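Local coordinates for protein enoyl-CoA hydratase subunit I (Geobacillus kaustophilus, PDB 2PBP) that probably acts as a hydro-lyase of the enoyl-CoA hydratase/isomerase family, adding water across the double bond of enoyl-CoA thioesters in beta-oxidation, at residues Y218-Y221 against E222-F226. Sequence-based numbering, arbitrary orientation.
Sequences YPLY and EGMQF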
loop_
_atom_site.group_PDB
_atom_site.type_symbol
_atom_site.label_atom_id
_atom_site.label_comp_id
_atom_site.label_asym_id
_atom_site.label_seq_id
_atom_site.Cartn_x
_atom_site.Cartn_y
_atom_site.Cartn_z
ATOM N N TYR A 218 -11.450 -1.745 -1.893
ATOM C CA TYR A 218 -11.761 -1.640 -3.322
ATOM C C TYR A 218 -11.011 -2.523 -4.309
ATOM O O TYR A 218 -9.842 -2.847 -4.113
ATOM C CB TYR A 218 -11.507 -0.213 -3.808
ATOM C CG TYR A 218 -12.522 0.844 -3.460
ATOM C CD1 TYR A 218 -13.062 0.944 -2.179
ATOM C CD2 TYR A 218 -12.861 1.819 -4.398
ATOM C CE1 TYR A 218 -13.912 1.998 -1.842
ATOM C CE2 TYR A 218 -13.702 2.871 -4.074
ATOM C CZ TYR A 218 -14.221 2.960 -2.796
ATOM O OH TYR A 218 -15.030 4.026 -2.483
ATOM N N PRO A 219 -11.691 -2.921 -5.396
ATOM C CA PRO A 219 -11.033 -3.741 -6.415
ATOM C C PRO A 219 -10.070 -2.725 -7.042
ATOM O O PRO A 219 -10.384 -1.534 -7.090
ATOM C CB PRO A 219 -12.175 -4.094 -7.363
ATOM C CG PRO A 219 -13.351 -4.163 -6.450
ATOM C CD PRO A 219 -13.154 -2.949 -5.568
ATOM N N LEU A 220 -8.916 -3.177 -7.518
ATOM C CA LEU A 220 -7.919 -2.273 -8.093
ATOM C C LEU A 220 -8.427 -1.181 -9.035
ATOM O O LEU A 220 -8.178 0.005 -8.806
ATOM C CB LEU A 220 -6.832 -3.078 -8.810
ATOM C CG LEU A 220 -5.718 -2.264 -9.474
ATOM C CD1 LEU A 220 -4.968 -1.457 -8.420
ATOM C CD2 LEU A 220 -4.765 -3.203 -10.201
ATOM N N TYR A 221 -9.128 -1.573 -10.096
ATOM C CA TYR A 221 -9.624 -0.604 -11.069
ATOM C C TYR A 221 -10.422 0.537 -10.444
ATOM O O TYR A 221 -10.201 1.703 -10.770
ATOM C CB TYR A 221 -10.486 -1.300 -12.126
ATOM C CG TYR A 221 -10.897 -0.383 -13.259
ATOM C CD1 TYR A 221 -9.986 -0.012 -14.246
ATOM C CD2 TYR A 221 -12.192 0.127 -13.332
ATOM C CE1 TYR A 221 -10.354 0.847 -15.279
ATOM C CE2 TYR A 221 -12.572 0.987 -14.358
ATOM C CZ TYR A 221 -11.649 1.342 -15.330
ATOM O OH TYR A 221 -12.022 2.187 -16.352
ATOM N N GLU A 222 -11.351 0.205 -9.555
ATOM C CA GLU A 222 -12.166 1.229 -8.912
ATOM C C GLU A 222 -11.383 2.024 -7.862
ATOM O O GLU A 222 -11.689 3.187 -7.599
ATOM C CB GLU A 222 -13.418 0.602 -8.296
ATOM C CG GLU A 222 -14.396 0.008 -9.323
ATOM C CD GLU A 222 -14.798 0.995 -10.423
ATOM O OE1 GLU A 222 -14.917 2.205 -10.137
ATOM O OE2 GLU A 222 -15.012 0.559 -11.576
ATOM N N GLY A 223 -10.368 1.400 -7.272
ATOM C CA GLY A 223 -9.554 2.099 -6.293
ATOM C C GLY A 223 -8.763 3.174 -7.018
ATOM O O GLY A 223 -8.564 4.278 -6.508
ATOM N N MET A 224 -8.314 2.846 -8.226
ATOM C CA MET A 224 -7.558 3.788 -9.041
ATOM C C MET A 224 -8.475 4.898 -9.560
ATOM O O MET A 224 -8.042 6.038 -9.736
ATOM C CB MET A 224 -6.877 3.046 -10.199
ATOM C CG MET A 224 -5.668 2.226 -9.733
ATOM S SD MET A 224 -4.898 1.214 -11.014
ATOM C CE MET A 224 -4.233 2.490 -12.068
ATOM N N GLN A 225 -9.741 4.563 -9.797
ATOM C CA GLN A 225 -10.721 5.547 -10.258
ATOM C C GLN A 225 -10.884 6.629 -9.194
ATOM O O GLN A 225 -10.992 7.814 -9.506
ATOM C CB GLN A 225 -12.078 4.879 -10.507
ATOM C CG GLN A 225 -12.200 4.177 -11.845
ATOM C CD GLN A 225 -12.356 5.161 -12.988
ATOM O OE1 GLN A 225 -13.381 5.845 -13.106
ATOM N NE2 GLN A 225 -11.337 5.247 -13.832
ATOM N N PHE A 226 -10.908 6.207 -7.932
ATOM C CA PHE A 226 -11.059 7.138 -6.817
ATOM C C PHE A 226 -9.754 7.907 -6.628
ATOM O O PHE A 226 -9.749 9.123 -6.457
ATOM C CB PHE A 226 -11.396 6.371 -5.534
ATOM C CG PHE A 226 -11.659 7.257 -4.348
ATOM C CD1 PHE A 226 -12.948 7.707 -4.067
ATOM C CD2 PHE A 226 -10.615 7.659 -3.522
ATOM C CE1 PHE A 226 -13.190 8.548 -2.973
ATOM C CE2 PHE A 226 -10.846 8.499 -2.431
ATOM C CZ PHE A 226 -12.134 8.943 -2.158
HETATM O O HOH W 1 -9.684 3.332 -13.290
#
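Tyr221 and Gln225, one helical turn apart, run side by side and point the same way, their ring and amide planes only 8° from parallel. Followed outward, the Gln225 side chain traces the flank of the tyrosine: CB and then CG lie against the carbonyl of the previous turn, Gln225 CG at 3.4 Å from Tyr221 O. The chain then bends at chi2 (-75°), which leaves Gln225 NE2 4.0 Å from Tyr221 OH. Gln225 NE2 donates to a water oxygen 2.6 Å away, which lies within hydrogen-bonding distance of Tyr221 O, probably donates to it, and sits above one face of the ring, displaced toward its rim. Tyr221 O accepts the backbone N of Gln225 and probably the water as well. Glu222, next in sequence, brings OE2 to the edge of the Tyr221 ring, in its plane and 3.4 Å from Tyr221 CD2, with the carboxylate turned 75° to the ring. Around the helix, Leu220 CD1 packs on Met224 SD at 3.7 Å, and Tyr218 brings its ring edge to Glu222 O. The first turn is closed by Gly223 N donating to Pro219 O (2.9 Å), followed by Met224 N to Leu220 O. Asp217 of the second subunit accepts from Leu220 N through OD1. This is a helix N-terminus with proline at the N-cap, opening helix 220-234 in the C-terminal helical region of the crotonase fold, here at a subunit interface.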